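Local coordinates for protein chitooligosaccharide oxidase (PDB 6Y0R) that oxidises the C1 hydroxyl of chitooligosaccharides to the lactone with a bicovalently bound FAD, reducing molecular oxygen to hydrogen peroxide, at residues His175-Leu189 / Phe216-Ala228. Numbering follows the deposited sequence.
Sequences HGLTLDLMIGATVVL and FGVVVELEFQTFA. With FAD (flavin-adenine dinucleotide), chain B.
Strands 182-188 and 218-225 pair antiparallel in a sheet of the PCMH-type FAD-binding domain, and two classic beta bulges interrupt their ladder. In the first, Ile183 and Gly184 both face Glu223. Ile183 N gives a nearly straight bond to Glu223 O (2.9 Å), and Gly184 N adds a weak one to the same oxygen. In the second, Val220 and Glu221 both face Thr186. Val220 N binds Thr186 O at 2.8 Å, while the bond from Glu221 N to that oxygen is weak. Beside this bulge, a water donates to Glu221 OE2 and also hydrogen-bonds Thr186 OG1, joining the two side chains.

Met182, Ala185, Val187, Val219, Leu222 and Phe224 share one face of the sheet. There Met182 runs extended as far as SD, which lies 3.7 Å from Leu222 CD2, and the bend beyond SD keeps CE beside the same methyl. Helix 203-212 packs on Met182. The backbone of Val219 reads the adenine of FAD: its N donates to N1A of FAD (3.0 Å), and its O accepts from N6A of FAD (2.9 Å).

At the far end the Phe224 ring turns its edge to Thr178 O. Phe227 CG sits between its backbone N and carbonyl carbon (chi1 53°), which lays the ring over His175. The two rings stack face to face, centroids 3.6 Å apart and planes within 1° of parallel. Leu181 CD1 meets the edge of the Phe227 ring at CD2, 3.5 Å away.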
loop_
_atom_site.group_PDB
_atom_site.type_symbol
_atom_site.label_atom_id
_atom_site.label_comp_id
_atom_site.label_asym_id
_atom_site.label_seq_id
_atom_site.Cartn_x
_atom_site.Cartn_y
_atom_site.Cartn_z
ATOM N N HIS A 175 -3.397 -12.797 9.020
ATOM C CA HIS A 175 -4.435 -11.839 9.476
ATOM C C HIS A 175 -5.045 -11.044 8.314
ATOM O O HIS A 175 -6.035 -10.364 8.534
ATOM C CB HIS A 175 -3.890 -10.911 10.554
ATOM C CG HIS A 175 -3.598 -11.613 11.839
ATOM N ND1 HIS A 175 -4.605 -12.156 12.627
ATOM C CD2 HIS A 175 -2.429 -11.902 12.445
ATOM C CE1 HIS A 175 -4.029 -12.729 13.700
ATOM N NE2 HIS A 175 -2.700 -12.616 13.596
ATOM N N GLY A 176 -4.510 -11.186 7.111
ATOM C CA GLY A 176 -5.059 -10.541 5.914
ATOM C C GLY A 176 -4.392 -9.228 5.600
ATOM O O GLY A 176 -3.431 -8.833 6.295
ATOM N N LEU A 177 -4.988 -8.511 4.656
ATOM C CA LEU A 177 -4.613 -7.122 4.374
ATOM C C LEU A 177 -5.150 -6.251 5.486
ATOM O O LEU A 177 -6.045 -6.681 6.251
ATOM C CB LEU A 177 -5.209 -6.664 3.036
ATOM C CG LEU A 177 -4.845 -7.520 1.832
ATOM C CD1 LEU A 177 -5.748 -7.200 0.634
ATOM C CD2 LEU A 177 -3.383 -7.366 1.494
ATOM N N THR A 178 -4.647 -5.041 5.603
ATOM C CA THR A 178 -5.126 -4.128 6.652
ATOM C C THR A 178 -6.651 -4.051 6.537
ATOM O O THR A 178 -7.371 -4.068 7.555
ATOM C CB THR A 178 -4.468 -2.750 6.595
ATOM O OG1 THR A 178 -3.085 -2.882 6.414
ATOM C CG2 THR A 178 -4.691 -1.952 7.853
ATOM N N LEU A 179 -7.169 -3.947 5.322
ATOM C CA LEU A 179 -8.628 -3.727 5.160
ATOM C C LEU A 179 -9.452 -4.961 5.526
ATOM O O LEU A 179 -10.674 -4.802 5.718
ATOM C CB LEU A 179 -8.944 -3.240 3.745
ATOM C CG LEU A 179 -8.484 -4.105 2.580
ATOM C CD1 LEU A 179 -9.336 -5.358 2.440
ATOM C CD2 LEU A 179 -8.549 -3.284 1.296
ATOM N N ASP A 180 -8.830 -6.130 5.688
ATOM C CA ASP A 180 -9.554 -7.380 6.068
ATOM C C ASP A 180 -9.994 -7.286 7.524
ATOM O O ASP A 180 -10.911 -8.066 7.885
ATOM C CB ASP A 180 -8.781 -8.634 5.697
ATOM C CG ASP A 180 -8.716 -8.848 4.173
ATOM O OD1 ASP A 180 -9.786 -8.692 3.516
ATOM O OD2 ASP A 180 -7.624 -9.212 3.649
ATOM N N LEU A 181 -9.441 -6.387 8.331
ATOM C CA LEU A 181 -9.911 -6.305 9.744
ATOM C C LEU A 181 -10.726 -5.041 9.956
ATOM O O LEU A 181 -11.093 -4.734 11.093
ATOM C CB LEU A 181 -8.695 -6.364 10.668
ATOM C CG LEU A 181 -8.055 -7.758 10.775
ATOM C CD1 LEU A 181 -6.879 -7.745 11.733
ATOM C CD2 LEU A 181 -9.068 -8.803 11.187
ATOM N N MET A 182 -11.009 -4.298 8.891
ATOM C CA MET A 182 -11.858 -3.114 8.972
ATOM C C MET A 182 -13.300 -3.564 9.225
ATOM O O MET A 182 -13.794 -4.473 8.521
ATOM C CB MET A 182 -11.761 -2.283 7.685
ATOM C CG MET A 182 -12.298 -0.876 7.822
ATOM S SD MET A 182 -12.243 0.055 6.223
ATOM C CE MET A 182 -10.526 -0.248 5.846
ATOM N N ILE A 183 -13.957 -2.949 10.198
ATOM C CA ILE A 183 -15.366 -3.264 10.544
ATOM C C ILE A 183 -16.244 -2.024 10.374
ATOM O O ILE A 183 -17.480 -2.184 10.435
ATOM C CB ILE A 183 -15.463 -3.852 11.958
ATOM C CG1 ILE A 183 -14.987 -2.878 13.031
ATOM C CG2 ILE A 183 -14.736 -5.178 12.013
ATOM C CD1 ILE A 183 -15.196 -3.434 14.439
ATOM N N GLY A 184 -15.675 -0.848 10.207
ATOM C CA GLY A 184 -16.481 0.366 10.005
ATOM C C GLY A 184 -15.656 1.516 9.516
ATOM O O GLY A 184 -14.443 1.440 9.592
ATOM N N ALA A 185 -16.298 2.558 9.009
ATOM C CA ALA A 185 -15.598 3.792 8.601
ATOM C C ALA A 185 -16.561 4.970 8.673
ATOM O O ALA A 185 -17.783 4.782 8.496
ATOM C CB ALA A 185 -15.024 3.666 7.192
ATOM N N THR A 186 -16.003 6.132 8.898
ATOM C CA THR A 186 -16.718 7.405 8.805
ATOM C C THR A 186 -16.169 8.149 7.599
ATOM O O THR A 186 -14.930 8.344 7.501
ATOM C CB THR A 186 -16.640 8.143 10.142
ATOM O OG1 THR A 186 -17.132 7.234 11.130
ATOM C CG2 THR A 186 -17.451 9.415 10.116
ATOM N N VAL A 187 -17.068 8.625 6.727
ATOM C CA VAL A 187 -16.670 9.259 5.445
ATOM C C VAL A 187 -17.382 10.594 5.328
ATOM O O VAL A 187 -18.619 10.625 5.579
ATOM C CB VAL A 187 -17.012 8.348 4.253
ATOM C CG1 VAL A 187 -16.486 8.974 2.970
ATOM C CG2 VAL A 187 -16.506 6.934 4.442
ATOM N N VAL A 188 -16.629 11.613 4.968
ATOM C CA VAL A 188 -17.166 12.918 4.529
ATOM C C VAL A 188 -17.454 12.765 3.037
ATOM O O VAL A 188 -16.494 12.733 2.236
ATOM C CB VAL A 188 -16.242 14.099 4.835
ATOM C CG1 VAL A 188 -16.803 15.398 4.246
ATOM C CG2 VAL A 188 -16.006 14.225 6.354
ATOM N N LEU A 189 -18.730 12.649 2.689
ATOM C CA LEU A 189 -19.117 12.514 1.262
ATOM C C LEU A 189 -18.822 13.797 0.521
ATOM O O LEU A 189 -18.569 14.869 1.073
ATOM C CB LEU A 189 -20.580 12.099 1.120
ATOM C CG LEU A 189 -20.964 10.750 1.715
ATOM C CD1 LEU A 189 -22.426 10.475 1.439
ATOM C CD2 LEU A 189 -20.123 9.598 1.155
ATOM N N PHE A 216 -14.592 8.153 -2.963
ATOM C CA PHE A 216 -15.993 8.319 -2.475
ATOM C C PHE A 216 -16.100 9.439 -1.447
ATOM O O PHE A 216 -17.180 9.536 -0.834
ATOM C CB PHE A 216 -16.533 6.990 -1.956
ATOM C CG PHE A 216 -16.346 5.848 -2.925
ATOM C CD1 PHE A 216 -17.049 5.799 -4.117
ATOM C CD2 PHE A 216 -15.441 4.834 -2.671
ATOM C CE1 PHE A 216 -16.894 4.750 -5.000
ATOM C CE2 PHE A 216 -15.287 3.792 -3.560
ATOM C CZ PHE A 216 -15.983 3.761 -4.736
ATOM N N GLY A 217 -15.059 10.242 -1.268
ATOM C CA GLY A 217 -15.036 11.276 -0.218
ATOM C C GLY A 217 -13.822 11.133 0.674
ATOM O O GLY A 217 -12.922 10.369 0.346
ATOM N N VAL A 218 -13.790 11.885 1.769
ATOM C CA VAL A 218 -12.639 11.871 2.716
ATOM C C VAL A 218 -12.982 10.909 3.846
ATOM O O VAL A 218 -13.921 11.145 4.619
ATOM C CB VAL A 218 -12.278 13.258 3.245
ATOM C CG1 VAL A 218 -11.038 13.144 4.135
ATOM C CG2 VAL A 218 -12.060 14.308 2.169
ATOM N N VAL A 219 -12.206 9.840 3.992
ATOM C CA VAL A 219 -12.359 8.938 5.154
ATOM C C VAL A 219 -11.773 9.710 6.332
ATOM O O VAL A 219 -10.689 10.283 6.185
ATOM C CB VAL A 219 -11.702 7.568 4.914
ATOM C CG1 VAL A 219 -11.766 6.701 6.169
ATOM C CG2 VAL A 219 -12.384 6.873 3.736
ATOM N N VAL A 220 -12.505 9.825 7.443
ATOM C CA VAL A 220 -11.991 10.622 8.609
ATOM C C VAL A 220 -11.850 9.724 9.842
ATOM O O VAL A 220 -11.228 10.201 10.798
ATOM C CB VAL A 220 -12.900 11.825 8.935
ATOM C CG1 VAL A 220 -12.816 12.868 7.856
ATOM C CG2 VAL A 220 -14.335 11.386 9.146
ATOM N N GLU A 221 -12.372 8.515 9.813
ATOM C CA GLU A 221 -12.197 7.481 10.867
ATOM C C GLU A 221 -12.323 6.093 10.252
ATOM O O GLU A 221 -13.231 5.817 9.433
ATOM C CB GLU A 221 -13.223 7.652 11.991
ATOM C CG GLU A 221 -12.863 6.869 13.249
ATOM C CD GLU A 221 -13.921 6.932 14.346
ATOM O OE1 GLU A 221 -13.779 7.791 15.229
ATOM O OE2 GLU A 221 -14.884 6.108 14.313
ATOM N N LEU A 222 -11.476 5.195 10.710
ATOM C CA LEU A 222 -11.512 3.779 10.364
ATOM C C LEU A 222 -11.638 3.005 11.659
ATOM O O LEU A 222 -10.909 3.346 12.604
ATOM C CB LEU A 222 -10.214 3.381 9.653
ATOM C CG LEU A 222 -10.047 4.050 8.293
ATOM C CD1 LEU A 222 -8.625 3.935 7.794
ATOM C CD2 LEU A 222 -11.021 3.407 7.324
ATOM N N GLU A 223 -12.506 2.011 11.671
ATOM C CA GLU A 223 -12.654 1.129 12.847
ATOM C C GLU A 223 -12.190 -0.258 12.445
ATOM O O GLU A 223 -12.576 -0.754 11.394
ATOM C CB GLU A 223 -14.098 1.115 13.347
ATOM C CG GLU A 223 -14.245 0.306 14.632
ATOM C CD GLU A 223 -15.544 0.514 15.391
ATOM O OE1 GLU A 223 -16.569 0.903 14.740
ATOM O OE2 GLU A 223 -15.515 0.297 16.633
ATOM N N PHE A 224 -11.466 -0.929 13.329
ATOM C CA PHE A 224 -10.908 -2.275 13.091
ATOM C C PHE A 224 -11.152 -3.191 14.289
ATOM O O PHE A 224 -11.179 -2.713 15.433
ATOM C CB PHE A 224 -9.383 -2.212 12.923
ATOM C CG PHE A 224 -8.885 -1.349 11.789
ATOM C CD1 PHE A 224 -8.757 0.018 11.948
ATOM C CD2 PHE A 224 -8.607 -1.933 10.553
ATOM C CE1 PHE A 224 -8.320 0.808 10.894
ATOM C CE2 PHE A 224 -8.176 -1.145 9.495
ATOM C CZ PHE A 224 -8.011 0.217 9.683
ATOM N N GLN A 225 -11.200 -4.477 14.019
ATOM C CA GLN A 225 -11.070 -5.525 15.055
ATOM C C GLN A 225 -9.584 -5.870 15.137
ATOM O O GLN A 225 -9.059 -6.542 14.215
ATOM C CB GLN A 225 -11.907 -6.759 14.732
ATOM C CG GLN A 225 -11.774 -7.847 15.799
ATOM C CD GLN A 225 -12.106 -7.354 17.194
ATOM O OE1 GLN A 225 -13.158 -6.763 17.408
ATOM N NE2 GLN A 225 -11.195 -7.545 18.149
ATOM N N THR A 226 -8.902 -5.385 16.177
ATOM C CA THR A 226 -7.476 -5.720 16.381
ATOM C C THR A 226 -7.309 -7.209 16.708
ATOM O O THR A 226 -8.277 -7.867 17.150
ATOM C CB THR A 226 -6.824 -4.848 17.469
ATOM O OG1 THR A 226 -7.326 -5.321 18.727
ATOM C CG2 THR A 226 -7.048 -3.370 17.256
ATOM N N PHE A 227 -6.079 -7.700 16.591
ATOM C CA PHE A 227 -5.684 -9.034 17.096
ATOM C C PHE A 227 -4.640 -8.829 18.200
ATOM O O PHE A 227 -4.069 -7.718 18.348
ATOM C CB PHE A 227 -5.189 -9.985 16.007
ATOM C CG PHE A 227 -4.084 -9.444 15.143
ATOM C CD1 PHE A 227 -2.749 -9.595 15.496
ATOM C CD2 PHE A 227 -4.395 -8.810 13.951
ATOM C CE1 PHE A 227 -1.735 -9.097 14.684
ATOM C CE2 PHE A 227 -3.379 -8.296 13.156
ATOM C CZ PHE A 227 -2.059 -8.445 13.519
ATOM N N ALA A 228 -4.483 -9.828 19.038
ATOM C CA ALA A 228 -3.445 -9.786 20.093
ATOM C C ALA A 228 -2.066 -9.696 19.412
ATOM O O ALA A 228 -1.750 -10.544 18.579
ATOM C CB ALA A 228 -3.579 -11.019 20.962
HETATM P PA FAD B . -1.225 9.308 0.454
HETATM O O1A FAD B . -0.339 9.750 -0.639
HETATM O O2A FAD B . -1.604 10.249 1.526
HETATM O O5B FAD B . -2.573 8.698 -0.135
HETATM C C5B FAD B . -2.580 7.562 -1.000
HETATM C C4B FAD B . -3.892 7.518 -1.762
HETATM O O4B FAD B . -4.986 7.333 -0.827
HETATM C C3B FAD B . -4.290 8.776 -2.560
HETATM O O3B FAD B . -5.149 8.434 -3.656
HETATM C C2B FAD B . -5.076 9.576 -1.531
HETATM O O2B FAD B . -5.931 10.580 -2.084
HETATM C C1B FAD B . -5.832 8.476 -0.837
HETATM N N9A FAD B . -6.216 8.774 0.535
HETATM C C8A FAD B . -5.364 8.920 1.598
HETATM N N7A FAD B . -6.006 9.192 2.727
HETATM C C5A FAD B . -7.348 9.231 2.365
HETATM C C6A FAD B . -8.521 9.478 3.103
HETATM N N6A FAD B . -8.488 9.699 4.420
HETATM N N1A FAD B . -9.714 9.480 2.445
HETATM C C2A FAD B . -9.684 9.271 1.114
HETATM N N3A FAD B . -8.643 9.002 0.319
HETATM C C4A FAD B . -7.486 9.000 1.008
HETATM N N1 FAD B . 2.495 -0.785 1.004
HETATM C C2 FAD B . 2.223 -2.008 1.484
HETATM O O2 FAD B . 1.114 -2.590 1.199
HETATM N N3 FAD B . 3.118 -2.621 2.313
HETATM C C4 FAD B . 4.324 -2.055 2.692
HETATM O O4 FAD B . 5.090 -2.660 3.462
HETATM C C4X FAD B . 4.631 -0.761 2.209
HETATM N N5 FAD B . 5.758 -0.162 2.601
HETATM C C5X FAD B . 5.956 1.147 2.219
HETATM C C6 FAD B . 7.108 1.837 2.683
HETATM C C7 FAD B . 7.354 3.145 2.303
HETATM C C7M FAD B . 8.600 3.867 2.778
HETATM C C8 FAD B . 6.388 3.846 1.469
HETATM C C8M FAD B . 6.518 5.312 1.108
HETATM C C9 FAD B . 5.274 3.129 0.985
HETATM C C9A FAD B . 5.048 1.792 1.342
HETATM N N10 FAD B . 3.908 1.108 0.886
HETATM C C10 FAD B . 3.637 -0.190 1.334
HETATM C "C1'" FAD B . 2.956 1.725 -0.043
HETATM C "C2'" FAD B . 1.803 2.396 0.706
HETATM O "O2'" FAD B . 0.874 1.420 1.182
HETATM C "C3'" FAD B . 1.122 3.343 -0.248
HETATM O "O3'" FAD B . 2.129 4.304 -0.642
HETATM C "C4'" FAD B . -0.074 4.011 0.433
HETATM O "O4'" FAD B . -1.078 4.398 -0.522
HETATM C "C5'" FAD B . 0.401 5.211 1.201
HETATM O "O5'" FAD B . -0.655 5.754 2.016
HETATM P P FAD B . -0.493 7.250 2.514
HETATM O O1P FAD B . -1.674 7.597 3.341
HETATM O O2P FAD B . 0.851 7.500 3.094
HETATM O O3P FAD B . -0.474 8.035 1.096
HETATM O O HOH W 1 -15.585 4.975 11.956
#